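Local coordinates for protein tRNA (guanine-N(1)-)-methyltransferase (PDB 7KFF) that probably transfers a methyl group from S-adenosyl-L-methionine to N1 of guanine 37 in tRNA, at residues A[210-213]-A[217-220]; A[251-256]-A[263-268]. All blocks are in the same frame, centred on the assembly; numbering follows the deposited sequence.

Interaction 1 of 2, residues A[210-213]-A[217-220]; sequences VVRL and VLGN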
ATOM      1  N   VAL A 210      -4.574   7.495  -7.645  1.00 13.42           N
ATOM      2  CA  VAL A 210      -5.373   8.665  -8.003  1.00 13.08           C
ATOM      3  C   VAL A 210      -4.894   9.286  -9.308  1.00 14.23           C
ATOM      4  O   VAL A 210      -5.697   9.556 -10.206  1.00 14.47           O
ATOM      5  CB  VAL A 210      -5.331   9.685  -6.850  1.00 13.86           C
ATOM      6  CG1 VAL A 210      -5.965  11.007  -7.250  1.00 14.85           C
ATOM      7  CG2 VAL A 210      -6.028   9.096  -5.619  1.00 14.15           C
ATOM      8  N   VAL A 211      -3.592   9.558  -9.419  1.00 14.27           N
ATOM      9  CA  VAL A 211      -3.107  10.316 -10.572  1.00 14.87           C
ATOM     10  C   VAL A 211      -3.266   9.524 -11.858  1.00 14.23           C
ATOM     11  O   VAL A 211      -3.478  10.113 -12.924  1.00 15.99           O
ATOM     12  CB  VAL A 211      -1.664  10.803 -10.322  1.00 16.22           C
ATOM     13  CG1 VAL A 211      -1.076  11.425 -11.582  1.00 18.28           C
ATOM     14  CG2 VAL A 211      -1.623  11.792  -9.137  1.00 16.87           C
ATOM     15  N   ARG A 212      -3.173   8.200 -11.797  1.00 14.30           N
ATOM     16  CA  ARG A 212      -3.345   7.427 -13.023  1.00 15.43           C
ATOM     17  C   ARG A 212      -4.752   7.539 -13.600  1.00 15.58           C
ATOM     18  O   ARG A 212      -4.957   7.147 -14.754  1.00 17.88           O
ATOM     19  CB  ARG A 212      -2.977   5.966 -12.832  1.00 16.06           C
ATOM     20  CG  ARG A 212      -3.933   5.191 -11.979  1.00 16.27           C
ATOM     21  CD  ARG A 212      -3.504   3.732 -11.792  1.00 17.82           C
ATOM     22  NE  ARG A 212      -3.671   2.864 -12.958  1.00 18.11           N
ATOM     23  CZ  ARG A 212      -4.813   2.283 -13.321  1.00 17.95           C
ATOM     24  NH1 ARG A 212      -5.927   2.498 -12.658  1.00 17.03           N
ATOM     25  NH2 ARG A 212      -4.829   1.480 -14.364  1.00 21.05           N
ATOM     26  N   LEU A 213      -5.711   8.058 -12.848  1.00 15.15           N
ATOM     27  CA  LEU A 213      -7.072   8.270 -13.323  1.00 15.35           C
ATOM     28  C   LEU A 213      -7.285   9.658 -13.916  1.00 17.16           C
ATOM     29  O   LEU A 213      -8.396   9.959 -14.377  1.00 20.72           O
ATOM     30  CB  LEU A 213      -8.067   8.003 -12.199  1.00 15.31           C
ATOM     31  CG  LEU A 213      -7.997   6.611 -11.618  1.00 15.54           C
ATOM     32  CD1 LEU A 213      -8.948   6.476 -10.449  1.00 16.06           C
ATOM     33  CD2 LEU A 213      -8.254   5.520 -12.663  1.00 17.72           C
ATOM     34  N   VAL A 217      -2.569  10.887 -18.288  1.00 25.99           N
ATOM     35  CA  VAL A 217      -1.434  10.398 -17.510  1.00 26.88           C
ATOM     36  C   VAL A 217      -0.974   9.028 -17.989  1.00 29.48           C
ATOM     37  O   VAL A 217       0.223   8.806 -18.215  1.00 30.40           O
ATOM     38  CB  VAL A 217      -1.784  10.399 -16.014  1.00 25.67           C
ATOM     39  CG1 VAL A 217      -0.700   9.680 -15.216  1.00 26.58           C
ATOM     40  CG2 VAL A 217      -1.954  11.841 -15.529  1.00 24.61           C
ATOM     41  N   LEU A 218      -1.907   8.085 -18.156  1.00 32.07           N
ATOM     42  CA  LEU A 218      -1.525   6.748 -18.606  1.00 38.04           C
ATOM     43  C   LEU A 218      -1.084   6.735 -20.063  1.00 46.12           C
ATOM     44  O   LEU A 218      -0.279   5.883 -20.454  1.00 48.26           O
ATOM     45  CB  LEU A 218      -2.670   5.760 -18.393  1.00 38.00           C
ATOM     46  CG  LEU A 218      -2.807   5.267 -16.951  1.00 37.52           C
ATOM     47  CD1 LEU A 218      -4.159   4.597 -16.736  1.00 38.07           C
ATOM     48  CD2 LEU A 218      -1.680   4.303 -16.588  1.00 37.70           C
ATOM     49  N   GLY A 219      -1.600   7.647 -20.879  1.00 51.03           N
ATOM     50  CA  GLY A 219      -1.215   7.714 -22.271  1.00 58.09           C
ATOM     51  C   GLY A 219      -1.992   6.739 -23.138  1.00 64.19           C
ATOM     52  O   GLY A 219      -2.652   5.810 -22.670  1.00 64.88           O
ATOM     53  N   ASN A 220      -1.876   6.950 -24.451  1.00 69.03           N
ATOM     54  CA  ASN A 220      -2.730   6.258 -25.410  1.00 73.50           C
ATOM     55  C   ASN A 220      -2.722   4.740 -25.242  1.00 74.93           C
ATOM     56  O   ASN A 220      -3.703   4.078 -25.603  1.00 74.77           O
ATOM     57  CB  ASN A 220      -2.312   6.654 -26.831  1.00 75.96           C
ATOM     58  CG  ASN A 220      -0.810   6.531 -27.059  1.00 78.01           C
ATOM     59  OD1 ASN A 220      -0.190   5.545 -26.659  1.00 78.45           O
ATOM     60  ND2 ASN A 220      -0.220   7.539 -27.696  1.00 78.91           N
TER
HETATM   61  O   HOH W   1      -4.715   8.425 -17.097  1.00 25.27           O
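Val211 and Val217 make the apolar part of this contact, their side chains crossing at about a right angle with CG1 of Val211 4.0 Å from CG1 of Val217. The branches of Val217 also straddle a backbone oxygen: its CG2 lies 3.5 Å from Val211 O, and its CG1 is almost as near. Beside them a leucine methyl lies over a guanidinium face and against a backbone oxygen: CD1 of Leu218 is 4.0 Å from Arg212 NH2 and approaches Arg212 O to 3.3 Å. With CG between the backbone N and the carbonyl carbon (chi1 70°) and a single bend at chi3, the Arg212 guanidinium ends beside this methyl.

The contact lies where helix 200-211 gives way to the loop before strand 244-245 in the SPOUT methyltransferase domain. Helix 35-42 packs against the same valines through Leu36, Leu37 and Ala40, while the Arg212 side chain comes within about 5 Å of the bound S-adenosyl-L-homocysteine.

Polar linkage across the contact is indirect. One water donates to Arg212 O at 2.7 Å and accepts from Leu218 N at 3.0 Å, bridging the two backbones. The charged end of Arg212 finds its partner in Asp227, with which NH2 forms a salt bridge.

Interaction 2 of 2, residues A[251-256]-A[263-268]; sequences PEVLTS and ERWRRE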
ATOM      1  N   PRO A 251      -1.942 -20.255 -23.791  1.00 21.69           N
ATOM      2  CA  PRO A 251      -3.208 -20.933 -24.097  1.00 23.91           C
ATOM      3  C   PRO A 251      -3.578 -20.816 -25.568  1.00 25.40           C
ATOM      4  O   PRO A 251      -3.575 -19.729 -26.147  1.00 25.35           O
ATOM      5  CB  PRO A 251      -4.217 -20.217 -23.200  1.00 24.36           C
ATOM      6  CG  PRO A 251      -3.394 -19.753 -22.035  1.00 25.59           C
ATOM      7  CD  PRO A 251      -2.057 -19.373 -22.612  1.00 23.56           C
ATOM      8  N   GLU A 252      -3.905 -21.960 -26.175  1.00 28.48           N
ATOM      9  CA  GLU A 252      -4.074 -21.992 -27.620  1.00 32.74           C
ATOM     10  C   GLU A 252      -5.219 -21.098 -28.079  1.00 30.54           C
ATOM     11  O   GLU A 252      -5.170 -20.556 -29.185  1.00 30.93           O
ATOM     12  CB  GLU A 252      -4.273 -23.432 -28.089  1.00 41.61           C
ATOM     13  CG  GLU A 252      -4.165 -23.590 -29.588  1.00 50.03           C
ATOM     14  CD  GLU A 252      -3.857 -25.015 -30.003  1.00 57.79           C
ATOM     15  OE1 GLU A 252      -3.428 -25.813 -29.140  1.00 59.88           O
ATOM     16  OE2 GLU A 252      -4.046 -25.337 -31.197  1.00 60.90           O
ATOM     17  N   VAL A 253      -6.245 -20.910 -27.251  1.00 28.40           N
ATOM     18  CA  VAL A 253      -7.338 -20.028 -27.654  1.00 28.10           C
ATOM     19  C   VAL A 253      -6.816 -18.640 -28.005  1.00 27.28           C
ATOM     20  O   VAL A 253      -7.373 -17.963 -28.881  1.00 27.92           O
ATOM     21  CB  VAL A 253      -8.429 -19.973 -26.567  1.00 29.34           C
ATOM     22  CG1 VAL A 253      -7.899 -19.390 -25.269  1.00 29.80           C
ATOM     23  CG2 VAL A 253      -9.645 -19.165 -27.058  1.00 31.56           C
ATOM     24  N   LEU A 254      -5.760 -18.184 -27.325  1.00 26.18           N
ATOM     25  CA  LEU A 254      -5.281 -16.829 -27.560  1.00 26.28           C
ATOM     26  C   LEU A 254      -4.651 -16.653 -28.934  1.00 29.39           C
ATOM     27  O   LEU A 254      -4.498 -15.513 -29.382  1.00 31.39           O
ATOM     28  CB  LEU A 254      -4.285 -16.427 -26.474  1.00 25.83           C
ATOM     29  CG  LEU A 254      -4.880 -16.395 -25.067  1.00 25.31           C
ATOM     30  CD1 LEU A 254      -3.814 -15.986 -24.044  1.00 24.12           C
ATOM     31  CD2 LEU A 254      -6.088 -15.456 -24.993  1.00 27.02           C
ATOM     32  N   THR A 255      -4.289 -17.740 -29.611  1.00 31.64           N
ATOM     33  CA  THR A 255      -3.748 -17.675 -30.963  1.00 35.66           C
ATOM     34  C   THR A 255      -4.770 -18.088 -32.016  1.00 37.27           C
ATOM     35  O   THR A 255      -4.406 -18.298 -33.182  1.00 39.24           O
ATOM     36  CB  THR A 255      -2.499 -18.548 -31.077  1.00 37.75           C
ATOM     37  OG1 THR A 255      -2.848 -19.920 -30.885  1.00 38.57           O
ATOM     38  CG2 THR A 255      -1.468 -18.158 -30.027  1.00 39.22           C
ATOM     39  N   SER A 256      -6.042 -18.206 -31.629  1.00 38.77           N
ATOM     40  CA  SER A 256      -7.076 -18.691 -32.531  1.00 40.35           C
ATOM     41  C   SER A 256      -7.672 -17.588 -33.393  1.00 42.61           C
ATOM     42  O   SER A 256      -8.305 -17.889 -34.410  1.00 43.69           O
ATOM     43  CB  SER A 256      -8.214 -19.311 -31.722  1.00 39.79           C
ATOM     44  OG  SER A 256      -8.955 -18.307 -31.039  1.00 39.20           O
ATOM     45  N   GLU A 263     -12.703 -13.898 -25.589  1.00 30.67           N
ATOM     46  CA  GLU A 263     -13.376 -13.121 -24.555  1.00 32.74           C
ATOM     47  C   GLU A 263     -13.950 -14.028 -23.473  1.00 30.28           C
ATOM     48  O   GLU A 263     -13.878 -13.701 -22.282  1.00 29.43           O
ATOM     49  CB  GLU A 263     -14.457 -12.239 -25.177  1.00 38.66           C
ATOM     50  CG  GLU A 263     -14.705 -10.945 -24.405  1.00 45.85           C
ATOM     51  CD  GLU A 263     -13.414 -10.191 -24.071  1.00 51.05           C
ATOM     52  OE1 GLU A 263     -12.490 -10.173 -24.913  1.00 53.28           O
ATOM     53  OE2 GLU A 263     -13.315  -9.646 -22.950  1.00 53.14           O
ATOM     54  N   ARG A 264     -14.498 -15.186 -23.856  1.00 29.91           N
ATOM     55  CA  ARG A 264     -14.987 -16.115 -22.842  1.00 30.41           C
ATOM     56  C   ARG A 264     -13.841 -16.654 -21.995  1.00 28.39           C
ATOM     57  O   ARG A 264     -13.971 -16.779 -20.772  1.00 27.03           O
ATOM     58  CB  ARG A 264     -15.758 -17.270 -23.484  1.00 32.51           C
ATOM     59  CG  ARG A 264     -16.272 -18.299 -22.472  1.00 36.22           C
ATOM     60  CD  ARG A 264     -17.228 -17.669 -21.450  1.00 39.55           C
ATOM     61  NE  ARG A 264     -17.434 -18.520 -20.281  1.00 42.27           N
ATOM     62  CZ  ARG A 264     -18.067 -18.133 -19.178  1.00 44.35           C
ATOM     63  NH1 ARG A 264     -18.559 -16.906 -19.090  1.00 44.59           N
ATOM     64  NH2 ARG A 264     -18.194 -18.974 -18.163  1.00 46.33           N
ATOM     65  N   TRP A 265     -12.709 -16.978 -22.628  1.00 26.90           N
ATOM     66  CA  TRP A 265     -11.539 -17.432 -21.886  1.00 26.67           C
ATOM     67  C   TRP A 265     -11.111 -16.392 -20.864  1.00 25.05           C
ATOM     68  O   TRP A 265     -10.799 -16.728 -19.719  1.00 23.42           O
ATOM     69  CB  TRP A 265     -10.395 -17.757 -22.856  1.00 28.92           C
ATOM     70  CG  TRP A 265      -9.095 -18.139 -22.172  1.00 31.17           C
ATOM     71  CD1 TRP A 265      -8.683 -19.393 -21.819  1.00 32.34           C
ATOM     72  CD2 TRP A 265      -8.050 -17.249 -21.768  1.00 32.03           C
ATOM     73  NE1 TRP A 265      -7.450 -19.340 -21.215  1.00 33.37           N
ATOM     74  CE2 TRP A 265      -7.036 -18.034 -21.179  1.00 33.14           C
ATOM     75  CE3 TRP A 265      -7.870 -15.868 -21.854  1.00 33.63           C
ATOM     76  CZ2 TRP A 265      -5.866 -17.482 -20.669  1.00 34.54           C
ATOM     77  CZ3 TRP A 265      -6.696 -15.319 -21.346  1.00 34.70           C
ATOM     78  CH2 TRP A 265      -5.718 -16.125 -20.757  1.00 35.15           C
ATOM     79  N   ARG A 266     -11.103 -15.117 -21.254  1.00 25.28           N
ATOM     80  CA  ARG A 266     -10.689 -14.076 -20.322  1.00 25.96           C
ATOM     81  C   ARG A 266     -11.625 -14.030 -19.120  1.00 23.56           C
ATOM     82  O   ARG A 266     -11.179 -13.879 -17.983  1.00 22.71           O
ATOM     83  CB  ARG A 266     -10.658 -12.710 -21.006  1.00 31.16           C
ATOM     84  CG  ARG A 266      -9.629 -12.528 -22.121  1.00 37.17           C
ATOM     85  CD  ARG A 266      -9.377 -11.044 -22.325  1.00 43.63           C
ATOM     86  NE  ARG A 266      -9.315 -10.599 -23.716  1.00 48.74           N
ATOM     87  CZ  ARG A 266      -8.203 -10.537 -24.446  1.00 52.39           C
ATOM     88  NH1 ARG A 266      -8.259 -10.095 -25.692  1.00 53.31           N
ATOM     89  NH2 ARG A 266      -7.040 -10.931 -23.942  1.00 54.21           N
ATOM     90  N   ARG A 267     -12.928 -14.185 -19.354  1.00 23.22           N
ATOM     91  CA  ARG A 267     -13.884 -14.195 -18.249  1.00 23.48           C
ATOM     92  C   ARG A 267     -13.659 -15.400 -17.341  1.00 22.86           C
ATOM     93  O   ARG A 267     -13.622 -15.267 -16.111  1.00 22.53           O
ATOM     94  CB  ARG A 267     -15.305 -14.190 -18.796  1.00 26.05           C
ATOM     95  CG  ARG A 267     -16.378 -14.317 -17.752  1.00 29.29           C
ATOM     96  CD  ARG A 267     -16.740 -12.985 -17.198  1.00 31.14           C
ATOM     97  NE  ARG A 267     -17.805 -13.080 -16.206  1.00 30.28           N
ATOM     98  CZ  ARG A 267     -18.130 -12.088 -15.392  1.00 30.52           C
ATOM     99  NH1 ARG A 267     -17.478 -10.936 -15.467  1.00 32.16           N
ATOM    100  NH2 ARG A 267     -19.091 -12.255 -14.502  1.00 30.14           N
ATOM    101  N   GLU A 268     -13.499 -16.586 -17.932  1.00 22.55           N
ATOM    102  CA  GLU A 268     -13.215 -17.772 -17.128  1.00 22.77           C
ATOM    103  C   GLU A 268     -11.976 -17.576 -16.266  1.00 21.45           C
ATOM    104  O   GLU A 268     -11.970 -17.904 -15.075  1.00 21.98           O
ATOM    105  CB  GLU A 268     -13.052 -18.990 -18.030  1.00 25.62           C
ATOM    106  CG  GLU A 268     -14.349 -19.421 -18.707  1.00 28.99           C
ATOM    107  CD  GLU A 268     -14.138 -20.536 -19.735  1.00 34.58           C
ATOM    108  OE1 GLU A 268     -12.970 -20.861 -20.059  1.00 36.50           O
ATOM    109  OE2 GLU A 268     -15.136 -21.078 -20.224  1.00 37.51           O
TER
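A short 3-10 turn laid against a tryptophan of the helix that follows it defines this contact, which lies in the helical C-terminal part of the TrmD chain, about 31 Å from the chain centre. Residues 252-254 form the turn, and Trp265 of helix 259-277 faces it. The indole, held out from the helix with CG anti to the backbone N (chi1 176°), receives two CH-pi contacts over one face. CG1 of Val253 stands 3.8 Å from the centroid of the five-membered ring, and CD2 of Leu254 covers the six-membered ring, 3.5 Å above its plane and offset toward the rim. Neighbouring residues of the turn thus divide the bicyclic system between them. Pro251 comes in obliquely, its CG 3.6 Å from Trp265 CZ2.

The turn is braced from within. Thr255 OG1 and Thr255 N both donate to Glu252 O, while Ser256 OG and Ser256 N share Val253 O, the hydroxyl lying in the carbonyl plane on a lone pair. On the helix, Arg266 and Glu263 form a salt bridge through a weak bond, with Glu263 OE1 at the edge of the guanidinium. Phe69 of the second subunit packs on both Leu254 and Arg266, which brings the dimer partner up to this surface, and Tyr239 of the same chain touches Pro251 and Leu254. The second methyl of Leu254 extends its grip to the far end of the indole, with CD1 3.8 Å from Trp265 CH2.

How the interactions relate
The two contacts follow one another along the chain: residues 210-220 precede 251-268. Their centres are 28 Å apart, with nearest atoms about 15 Å apart. Interaction 1 lies around the end of helix 200-211, close to the bound S-adenosyl-L-homocysteine, whereas interaction 2 joins the loop after strand 248-249 to helix 259-277, farther out in the chain. All four segments belong to the part of the chain recognised as tRNA (guanine-1)-methyltransferase sequence, and each contact meets the second subunit, through its Val195 at Arg212 and through its Phe69 at interaction 2. Together they illustrate how local contacts of different kinds, one water-bridged and one aromatic, can each adjoin a dimer interface.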